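Local structure of CLIP-associating protein 2 (Mus musculus, 3WOZ) at residues L70-F73 with I74-H77; Q30-K34 with N35-L39; V143-A146 with I147-I151. The protein probably binds tubulin through TOG domains such as this one and contributes to the control of microtubule dynamics. All coordinates share one frame; numbering follows the deposited sequence.

Interaction 1: L70-F73 with I74-H77; sequences LVDF and IQVH
In the closing turns of helix 60-77, part of the HEAT-repeat array of this TOG domain, F73 meets H77 one turn further on. F73 has CG anti to its N (chi1 176°), and its CD2 lies 3.7 Å from H77 ND1. The two ring planes are inclined at 52°, their centroids 5.5 Å apart. F73 O sits at the imidazole edge, near the ring plane, while V76 CG1 lies over the centre of one imidazole face, 3.5 Å above it.

Four backbone bonds, each from residue i+4 to i, run between the same residues. I74 N to L70 O is 2.7 Å long and nearly straight (172°); H77 N to F73 O is 3.0 Å. I74 turns CG1 beside its own N, which brings that atom to 3.1 Å from L70 O, and its CD1 reaches L70 CB at 4.3 Å. On another flank V71 and Q75 run alongside, with V71 CG1 3.9 Å from Q75 OE1.

Outside the pair, the F73 ring meets F51 of helix 41-54 edge-to-face, and I74 packs on I114 and T115 of helix 102-118. One helix thus offers apolar flanks to two others, as in the stacked antiparallel helices of HEAT repeats.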
ATOM      1  N   LEU A  70       3.314 -11.471  -7.495  1.00 40.01           N
ATOM      2  CA  LEU A  70       3.331 -10.002  -7.466  1.00 40.05           C
ATOM      3  C   LEU A  70       4.741  -9.435  -7.380  1.00 40.30           C
ATOM      4  O   LEU A  70       5.038  -8.414  -8.004  1.00 40.10           O
ATOM      5  CB  LEU A  70       2.502  -9.458  -6.294  1.00 40.08           C
ATOM      6  CG  LEU A  70       1.018  -9.110  -6.463  1.00 39.92           C
ATOM      7  CD1 LEU A  70       0.475  -8.551  -5.150  1.00 40.05           C
ATOM      8  CD2 LEU A  70       0.789  -8.101  -7.591  1.00 39.37           C
ATOM      9  N   VAL A  71       5.602 -10.108  -6.616  1.00 40.72           N
ATOM     10  CA  VAL A  71       6.981  -9.666  -6.400  1.00 41.02           C
ATOM     11  C   VAL A  71       7.716  -9.558  -7.737  1.00 41.24           C
ATOM     12  O   VAL A  71       8.296  -8.520  -8.049  1.00 41.06           O
ATOM     13  CB  VAL A  71       7.733 -10.608  -5.424  1.00 41.16           C
ATOM     14  CG1 VAL A  71       9.227 -10.273  -5.362  1.00 41.18           C
ATOM     15  CG2 VAL A  71       7.117 -10.528  -4.036  1.00 41.49           C
ATOM     16  N   ASP A  72       7.652 -10.629  -8.523  1.00 41.64           N
ATOM     17  CA  ASP A  72       8.251 -10.678  -9.856  1.00 42.25           C
ATOM     18  C   ASP A  72       7.583  -9.721 -10.832  1.00 41.90           C
ATOM     19  O   ASP A  72       8.254  -9.106 -11.660  1.00 41.64           O
ATOM     20  CB  ASP A  72       8.174 -12.101 -10.407  1.00 42.51           C
ATOM     21  CG  ASP A  72       9.054 -13.053  -9.648  1.00 44.77           C
ATOM     22  OD1 ASP A  72       8.520 -13.836  -8.825  1.00 47.67           O
ATOM     23  OD2 ASP A  72      10.285 -12.994  -9.853  1.00 46.27           O
ATOM     24  N   PHE A  73       6.260  -9.618 -10.729  1.00 41.76           N
ATOM     25  CA  PHE A  73       5.462  -8.757 -11.597  1.00 41.69           C
ATOM     26  C   PHE A  73       5.821  -7.298 -11.385  1.00 41.78           C
ATOM     27  O   PHE A  73       6.076  -6.576 -12.349  1.00 41.76           O
ATOM     28  CB  PHE A  73       3.970  -8.997 -11.346  1.00 41.65           C
ATOM     29  CG  PHE A  73       3.058  -8.085 -12.118  1.00 41.37           C
ATOM     30  CD1 PHE A  73       2.273  -7.148 -11.455  1.00 41.04           C
ATOM     31  CD2 PHE A  73       2.968  -8.172 -13.505  1.00 41.24           C
ATOM     32  CE1 PHE A  73       1.414  -6.315 -12.157  1.00 40.39           C
ATOM     33  CE2 PHE A  73       2.118  -7.338 -14.214  1.00 40.83           C
ATOM     34  CZ  PHE A  73       1.333  -6.415 -13.539  1.00 40.54           C
ATOM     35  N   ILE A  74       5.854  -6.875 -10.121  1.00 41.76           N
ATOM     36  CA  ILE A  74       6.253  -5.521  -9.771  1.00 41.91           C
ATOM     37  C   ILE A  74       7.693  -5.234 -10.220  1.00 42.46           C
ATOM     38  O   ILE A  74       7.957  -4.200 -10.831  1.00 42.29           O
ATOM     39  CB  ILE A  74       6.089  -5.238  -8.256  1.00 41.68           C
ATOM     40  CG1 ILE A  74       4.611  -5.305  -7.849  1.00 41.50           C
ATOM     41  CG2 ILE A  74       6.671  -3.878  -7.897  1.00 41.28           C
ATOM     42  CD1 ILE A  74       4.386  -5.563  -6.368  1.00 39.83           C
ATOM     43  N   GLN A  75       8.612  -6.152  -9.925  1.00 42.91           N
ATOM     44  CA  GLN A  75      10.024  -5.957 -10.270  1.00 43.88           C
ATOM     45  C   GLN A  75      10.273  -5.821 -11.776  1.00 44.27           C
ATOM     46  O   GLN A  75      11.113  -5.035 -12.194  1.00 44.72           O
ATOM     47  CB  GLN A  75      10.895  -7.058  -9.660  1.00 43.67           C
ATOM     48  CG  GLN A  75      11.133  -6.863  -8.170  1.00 44.20           C
ATOM     49  CD  GLN A  75      11.719  -8.084  -7.487  1.00 44.68           C
ATOM     50  OE1 GLN A  75      11.755  -9.177  -8.056  1.00 46.05           O
ATOM     51  NE2 GLN A  75      12.179  -7.903  -6.256  1.00 43.45           N
ATOM     52  N   VAL A  76       9.520  -6.565 -12.580  1.00 44.72           N
ATOM     53  CA  VAL A  76       9.684  -6.541 -14.033  1.00 45.06           C
ATOM     54  C   VAL A  76       9.003  -5.328 -14.686  1.00 45.32           C
ATOM     55  O   VAL A  76       9.562  -4.724 -15.599  1.00 45.43           O
ATOM     56  CB  VAL A  76       9.217  -7.885 -14.670  1.00 45.15           C
ATOM     57  CG1 VAL A  76       9.002  -7.762 -16.186  1.00 45.26           C
ATOM     58  CG2 VAL A  76      10.219  -8.993 -14.352  1.00 44.82           C
ATOM     59  N   HIS A  77       7.823  -4.953 -14.193  1.00 45.61           N
ATOM     60  CA  HIS A  77       6.982  -3.963 -14.867  1.00 45.89           C
ATOM     61  C   HIS A  77       6.766  -2.639 -14.131  1.00 46.11           C
ATOM     62  O   HIS A  77       5.946  -1.827 -14.567  1.00 46.22           O
ATOM     63  CB  HIS A  77       5.620  -4.577 -15.220  1.00 45.98           C
ATOM     64  CG  HIS A  77       5.691  -5.663 -16.248  1.00 46.50           C
ATOM     65  ND1 HIS A  77       5.472  -6.989 -15.944  1.00 46.53           N
ATOM     66  CD2 HIS A  77       5.964  -5.619 -17.572  1.00 46.82           C
ATOM     67  CE1 HIS A  77       5.603  -7.717 -17.039  1.00 46.61           C
ATOM     68  NE2 HIS A  77       5.906  -6.910 -18.040  1.00 48.25           N
TER

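Interaction 2: Q30-K34 with N35-L39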
ATOM      1  N   GLN A  30       4.350 -16.883 -13.810  1.00 46.26           N
ATOM      2  CA  GLN A  30       5.630 -16.847 -13.108  1.00 46.51           C
ATOM      3  C   GLN A  30       6.765 -17.193 -14.070  1.00 46.60           C
ATOM      4  O   GLN A  30       7.792 -16.514 -14.104  1.00 46.33           O
ATOM      5  CB  GLN A  30       5.626 -17.813 -11.916  1.00 46.53           C
ATOM      6  CG  GLN A  30       4.939 -17.263 -10.663  1.00 47.44           C
ATOM      7  CD  GLN A  30       4.643 -18.329  -9.602  1.00 48.96           C
ATOM      8  OE1 GLN A  30       3.852 -18.097  -8.680  1.00 49.00           O
ATOM      9  NE2 GLN A  30       5.269 -19.496  -9.731  1.00 48.31           N
ATOM     10  N   ASN A  31       6.556 -18.245 -14.859  1.00 46.81           N
ATOM     11  CA  ASN A  31       7.524 -18.666 -15.864  1.00 47.20           C
ATOM     12  C   ASN A  31       7.778 -17.574 -16.911  1.00 47.18           C
ATOM     13  O   ASN A  31       8.933 -17.285 -17.237  1.00 46.92           O
ATOM     14  CB  ASN A  31       7.067 -19.964 -16.531  1.00 47.36           C
ATOM     15  CG  ASN A  31       8.229 -20.849 -16.940  1.00 48.49           C
ATOM     16  OD1 ASN A  31       8.398 -21.157 -18.116  1.00 50.49           O
ATOM     17  ND2 ASN A  31       9.036 -21.261 -15.966  1.00 49.20           N
ATOM     18  N   LEU A  32       6.694 -16.968 -17.409  1.00 47.14           N
ATOM     19  CA  LEU A  32       6.771 -15.852 -18.361  1.00 47.41           C
ATOM     20  C   LEU A  32       7.617 -14.707 -17.815  1.00 47.42           C
ATOM     21  O   LEU A  32       8.410 -14.110 -18.546  1.00 47.53           O
ATOM     22  CB  LEU A  32       5.376 -15.306 -18.706  1.00 47.48           C
ATOM     23  CG  LEU A  32       4.307 -16.102 -19.460  1.00 48.06           C
ATOM     24  CD1 LEU A  32       3.082 -15.221 -19.668  1.00 48.79           C
ATOM     25  CD2 LEU A  32       4.801 -16.632 -20.799  1.00 49.18           C
ATOM     26  N   LEU A  33       7.435 -14.403 -16.532  1.00 47.39           N
ATOM     27  CA  LEU A  33       8.174 -13.329 -15.873  1.00 47.53           C
ATOM     28  C   LEU A  33       9.648 -13.689 -15.665  1.00 47.78           C
ATOM     29  O   LEU A  33      10.530 -12.866 -15.908  1.00 47.54           O
ATOM     30  CB  LEU A  33       7.508 -12.949 -14.546  1.00 47.42           C
ATOM     31  CG  LEU A  33       6.088 -12.377 -14.631  1.00 47.34           C
ATOM     32  CD1 LEU A  33       5.421 -12.406 -13.268  1.00 46.28           C
ATOM     33  CD2 LEU A  33       6.081 -10.960 -15.212  1.00 47.73           C
ATOM     34  N   LYS A  34       9.906 -14.920 -15.224  1.00 48.23           N
ATOM     35  CA  LYS A  34      11.277 -15.411 -15.050  1.00 48.95           C
ATOM     36  C   LYS A  34      12.031 -15.454 -16.387  1.00 49.24           C
ATOM     37  O   LYS A  34      13.213 -15.129 -16.446  1.00 49.37           O
ATOM     38  CB  LYS A  34      11.292 -16.793 -14.387  1.00 48.90           C
ATOM     39  CG  LYS A  34      10.735 -16.831 -12.966  1.00 49.74           C
ATOM     40  CD  LYS A  34      11.789 -16.529 -11.911  1.00 50.69           C
ATOM     41  CE  LYS A  34      11.157 -16.343 -10.531  1.00 51.82           C
ATOM     42  NZ  LYS A  34      10.137 -17.396 -10.218  1.00 51.89           N
ATOM     43  N   ASN A  35      11.333 -15.836 -17.454  1.00 49.78           N
ATOM     44  CA  ASN A  35      11.926 -15.893 -18.789  1.00 50.45           C
ATOM     45  C   ASN A  35      11.885 -14.546 -19.513  1.00 51.04           C
ATOM     46  O   ASN A  35      12.176 -14.471 -20.709  1.00 51.19           O
ATOM     47  CB  ASN A  35      11.233 -16.965 -19.638  1.00 50.13           C
ATOM     48  CG  ASN A  35      11.446 -18.372 -19.104  1.00 50.37           C
ATOM     49  OD1 ASN A  35      12.382 -18.631 -18.346  1.00 50.48           O
ATOM     50  ND2 ASN A  35      10.575 -19.291 -19.505  1.00 49.59           N
ATOM     51  N   GLN A  36      11.516 -13.494 -18.780  1.00 51.89           N
ATOM     52  CA  GLN A  36      11.350 -12.141 -19.333  1.00 52.60           C
ATOM     53  C   GLN A  36      10.626 -12.148 -20.688  1.00 53.08           C
ATOM     54  O   GLN A  36      11.051 -11.492 -21.639  1.00 53.21           O
ATOM     55  CB  GLN A  36      12.697 -11.414 -19.431  1.00 52.63           C
ATOM     56  CG  GLN A  36      13.377 -11.119 -18.086  1.00 53.32           C
ATOM     57  CD  GLN A  36      12.967  -9.783 -17.452  1.00 54.75           C
ATOM     58  OE1 GLN A  36      13.465  -9.424 -16.384  1.00 55.76           O
ATOM     59  NE2 GLN A  36      12.071  -9.045 -18.108  1.00 54.58           N
ATOM     60  N   ARG A  37       9.547 -12.921 -20.765  1.00 53.63           N
ATOM     61  CA  ARG A  37       8.639 -12.890 -21.899  1.00 54.17           C
ATOM     62  C   ARG A  37       7.791 -11.638 -21.721  1.00 54.33           C
ATOM     63  O   ARG A  37       6.966 -11.555 -20.809  1.00 54.79           O
ATOM     64  CB  ARG A  37       7.780 -14.158 -21.921  1.00 54.36           C
ATOM     65  CG  ARG A  37       6.673 -14.196 -22.970  1.00 55.41           C
ATOM     66  CD  ARG A  37       7.074 -14.956 -24.235  1.00 56.83           C
ATOM     67  NE  ARG A  37       5.918 -15.629 -24.836  1.00 57.95           N
ATOM     68  CZ  ARG A  37       4.976 -15.026 -25.562  1.00 58.94           C
ATOM     69  NH1 ARG A  37       3.964 -15.733 -26.054  1.00 59.12           N
ATOM     70  NH2 ARG A  37       5.030 -13.718 -25.796  1.00 59.22           N
ATOM     71  N   THR A  38       8.017 -10.648 -22.575  1.00 54.30           N
ATOM     72  CA  THR A  38       7.416  -9.332 -22.373  1.00 54.28           C
ATOM     73  C   THR A  38       5.960  -9.264 -22.815  1.00 54.12           C
ATOM     74  O   THR A  38       5.541  -9.944 -23.759  1.00 54.02           O
ATOM     75  CB  THR A  38       8.221  -8.218 -23.070  1.00 54.21           C
ATOM     76  OG1 THR A  38       8.624  -8.661 -24.370  1.00 54.77           O
ATOM     77  CG2 THR A  38       9.453  -7.852 -22.249  1.00 54.40           C
ATOM     78  N   LEU A  39       5.199  -8.429 -22.115  1.00 53.88           N
ATOM     79  CA  LEU A  39       3.786  -8.242 -22.398  1.00 53.61           C
ATOM     80  C   LEU A  39       3.565  -6.992 -23.236  1.00 53.51           C
ATOM     81  O   LEU A  39       4.331  -6.032 -23.149  1.00 53.64           O
ATOM     82  CB  LEU A  39       2.992  -8.141 -21.090  1.00 53.55           C
ATOM     83  CG  LEU A  39       3.203  -9.217 -20.016  1.00 52.95           C
ATOM     84  CD1 LEU A  39       2.465  -8.835 -18.746  1.00 52.46           C
ATOM     85  CD2 LEU A  39       2.757 -10.587 -20.494  1.00 52.72           C
TER
HETATM   86  O   HOH W   1      13.122 -11.796 -14.810  1.00 70.33           O
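Two backbone bonds run back from the loop to the last turn of helix 19-34: R37 N reaches L32 O at 2.8 Å and Q36 N reaches L33 O at 3.1 Å. They differ in approach. The R37 donor comes nearly along the C=O axis of L32, whereas the Q36 donor comes down on the L33 carbonyl from above, 73° off its plane, so it misses the lone-pair directions. Just before them, N35 N still makes a regular helical bond to N31 O.

The L32 and R37 side chains run alongside one another in the same direction. R37 has CG anti to its N (chi1 174°), which sets CG 3.8 Å from L32 CD2; beyond it the chain bends away, and the guanidinium NH1 is hydrogen-bonded to E5 O. This is the Schellman motif that ends the helix: the 6-to-1 and 5-to-2 bonds are both present, and Q36, with positive phi, is the C-prime residue. L32 packs on V7 and V10 of helix 7-14, and R37 also touches V7, so the pair across the cap meets that helix together.

L33 O has a second donor, a water at 3.0 Å that also donates to Q36 OE1 at 2.9 Å. The Q36 chain bends at chi2, and the bridge ties its amide back to the helix end. The amides of N31 and N35 come close as well, with their planes 75° apart and N31 OD1 3.2 Å from N35 ND2. On the flank toward helix 60-77, Q36 touches V76.

Interaction 3: V143-A146 with I147-I151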
ATOM      1  N   VAL A 143      -6.128  -2.290   9.757  1.00 47.52           N
ATOM      2  CA  VAL A 143      -5.901  -1.575   8.492  1.00 46.86           C
ATOM      3  C   VAL A 143      -5.197  -0.236   8.757  1.00 46.26           C
ATOM      4  O   VAL A 143      -4.258   0.128   8.042  1.00 45.93           O
ATOM      5  CB  VAL A 143      -7.213  -1.375   7.674  1.00 46.92           C
ATOM      6  CG1 VAL A 143      -6.976  -0.495   6.450  1.00 47.04           C
ATOM      7  CG2 VAL A 143      -7.781  -2.714   7.230  1.00 46.73           C
ATOM      8  N   LYS A 144      -5.638   0.467   9.802  1.00 45.61           N
ATOM      9  CA  LYS A 144      -5.020   1.728  10.227  1.00 44.93           C
ATOM     10  C   LYS A 144      -3.552   1.526  10.584  1.00 44.15           C
ATOM     11  O   LYS A 144      -2.690   2.289  10.152  1.00 44.08           O
ATOM     12  CB  LYS A 144      -5.763   2.324  11.428  1.00 45.04           C
ATOM     13  CG  LYS A 144      -7.094   2.995  11.095  1.00 46.19           C
ATOM     14  CD  LYS A 144      -7.782   3.473  12.382  1.00 47.73           C
ATOM     15  CE  LYS A 144      -9.201   3.963  12.128  1.00 48.04           C
ATOM     16  NZ  LYS A 144      -9.910   4.219  13.417  1.00 48.80           N
ATOM     17  N   VAL A 145      -3.279   0.490  11.375  1.00 43.30           N
ATOM     18  CA  VAL A 145      -1.916   0.124  11.758  1.00 42.38           C
ATOM     19  C   VAL A 145      -1.035  -0.077  10.516  1.00 41.61           C
ATOM     20  O   VAL A 145       0.061   0.472  10.428  1.00 41.67           O
ATOM     21  CB  VAL A 145      -1.909  -1.157  12.655  1.00 42.65           C
ATOM     22  CG1 VAL A 145      -0.502  -1.720  12.817  1.00 41.79           C
ATOM     23  CG2 VAL A 145      -2.523  -0.858  14.027  1.00 42.85           C
ATOM     24  N   ALA A 146      -1.534  -0.857   9.564  1.00 40.83           N
ATOM     25  CA  ALA A 146      -0.806  -1.162   8.332  1.00 40.29           C
ATOM     26  C   ALA A 146      -0.530   0.090   7.486  1.00 39.83           C
ATOM     27  O   ALA A 146       0.590   0.284   7.009  1.00 39.56           O
ATOM     28  CB  ALA A 146      -1.556  -2.213   7.523  1.00 39.86           C
ATOM     29  N   ILE A 147      -1.548   0.931   7.315  1.00 39.54           N
ATOM     30  CA  ILE A 147      -1.381   2.219   6.623  1.00 39.45           C
ATOM     31  C   ILE A 147      -0.305   3.062   7.294  1.00 39.25           C
ATOM     32  O   ILE A 147       0.590   3.570   6.622  1.00 39.23           O
ATOM     33  CB  ILE A 147      -2.696   3.032   6.564  1.00 39.35           C
ATOM     34  CG1 ILE A 147      -3.706   2.354   5.643  1.00 39.45           C
ATOM     35  CG2 ILE A 147      -2.432   4.472   6.092  1.00 39.52           C
ATOM     36  CD1 ILE A 147      -5.152   2.681   5.991  1.00 39.87           C
ATOM     37  N   LEU A 148      -0.390   3.191   8.619  1.00 39.30           N
ATOM     38  CA  LEU A 148       0.545   4.011   9.394  1.00 39.33           C
ATOM     39  C   LEU A 148       1.980   3.482   9.361  1.00 39.55           C
ATOM     40  O   LEU A 148       2.927   4.250   9.155  1.00 39.41           O
ATOM     41  CB  LEU A 148       0.060   4.179  10.841  1.00 39.34           C
ATOM     42  CG  LEU A 148      -1.255   4.946  11.061  1.00 39.80           C
ATOM     43  CD1 LEU A 148      -1.819   4.674  12.461  1.00 39.33           C
ATOM     44  CD2 LEU A 148      -1.105   6.459  10.799  1.00 38.95           C
ATOM     45  N   LYS A 149       2.146   2.175   9.558  1.00 39.84           N
ATOM     46  CA  LYS A 149       3.481   1.573   9.483  1.00 40.36           C
ATOM     47  C   LYS A 149       4.130   1.826   8.121  1.00 40.03           C
ATOM     48  O   LYS A 149       5.326   2.109   8.039  1.00 40.18           O
ATOM     49  CB  LYS A 149       3.434   0.073   9.776  1.00 40.68           C
ATOM     50  CG  LYS A 149       3.355  -0.269  11.253  1.00 42.44           C
ATOM     51  CD  LYS A 149       3.384  -1.777  11.446  1.00 45.73           C
ATOM     52  CE  LYS A 149       3.602  -2.170  12.901  1.00 46.60           C
ATOM     53  NZ  LYS A 149       3.314  -3.628  13.075  1.00 48.28           N
ATOM     54  N   TYR A 150       3.331   1.739   7.063  1.00 39.97           N
ATOM     55  CA  TYR A 150       3.825   1.972   5.712  1.00 40.15           C
ATOM     56  C   TYR A 150       4.234   3.438   5.516  1.00 40.53           C
ATOM     57  O   TYR A 150       5.325   3.709   5.003  1.00 40.25           O
ATOM     58  CB  TYR A 150       2.790   1.534   4.676  1.00 39.70           C
ATOM     59  CG  TYR A 150       3.325   1.423   3.263  1.00 39.07           C
ATOM     60  CD1 TYR A 150       3.519   2.562   2.474  1.00 38.31           C
ATOM     61  CD2 TYR A 150       3.624   0.183   2.708  1.00 37.24           C
ATOM     62  CE1 TYR A 150       4.003   2.463   1.172  1.00 37.31           C
ATOM     63  CE2 TYR A 150       4.101   0.076   1.406  1.00 36.69           C
ATOM     64  CZ  TYR A 150       4.293   1.221   0.647  1.00 36.60           C
ATOM     65  OH  TYR A 150       4.761   1.118  -0.643  1.00 35.96           O
ATOM     66  N   ILE A 151       3.373   4.369   5.936  1.00 41.23           N
ATOM     67  CA  ILE A 151       3.719   5.804   5.931  1.00 42.11           C
ATOM     68  C   ILE A 151       5.064   6.000   6.601  1.00 42.24           C
ATOM     69  O   ILE A 151       5.976   6.567   6.010  1.00 42.11           O
ATOM     70  CB  ILE A 151       2.713   6.701   6.717  1.00 42.15           C
ATOM     71  CG1 ILE A 151       1.248   6.334   6.452  1.00 42.74           C
ATOM     72  CG2 ILE A 151       3.006   8.195   6.471  1.00 42.49           C
ATOM     73  CD1 ILE A 151       0.685   6.792   5.152  1.00 42.98           C
TER
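Y150 brings the one aromatic ring, and it meets A146 by its root alone: CB lies 3.4 Å from A146 O, while neither face nor edge of the ring takes part in the contact with residues 143-146. With CG anti to the backbone N (chi1 -166°), the side chain leads away to pack among helices 85-96, 102-118 and 121-133, where L89 and L128 are among its neighbours. Y150 N returns to A146 O in a backbone bond.

I147 approaches V143 across one turn. Its CG1 stands beside its own N (chi1 -69°), and the chain then extends so that CD1 arrives 3.7 Å from V143 CG1. I147 CG1 sits 3.3 Å from V143 O, the acceptor of I147 N; that bond is almost straight, at 171°. All four bonds between 143-146 and 147-150 link residues four apart, the pattern of an uninterrupted alpha helix, here helix 141-155 of the HEAT-repeat array. On one flank of it, I147 packs on L93 of helix 85-96 and F131 of helix 121-133.

L148 leans back over K144, its CG 3.2 Å from K144 O, and its side chain touches A191 and V195 of helix 186-202. Replacing L148 by alanine would probably open a gap against A191 and V195 and cost them the leucine's branched end. V145 and K149 lie alongside each other, V145 CG1 being 4.1 Å from K149 CD; both chains follow the same direction off the helix, so the aliphatic part of the lysine runs past the valine methyl.

How the interactions relate
From the N terminus, interaction 2 comes first, where helix 19-34 gives way to the loop before helix 41-54. Interaction 1 follows at the end of helix 60-77, and interaction 3 lies within helix 141-155. Each joins residues three to five apart within one continuous run, so none closes a long loop; they stand in series, neither nesting nor crossing. Interactions 1 and 2 touch directly by packing: D72 OD2 is 3.5 Å from K34 CE and H77 CE1 is 3.8 Å from L33 CD2, which joins the ends of helices 19-34 and 60-77, while L39 brings the loop against H77. Interaction 3 is separate, its centre about 22 Å from that of interaction 1, yet I74 and Y150 both pack on T115 of helix 102-118.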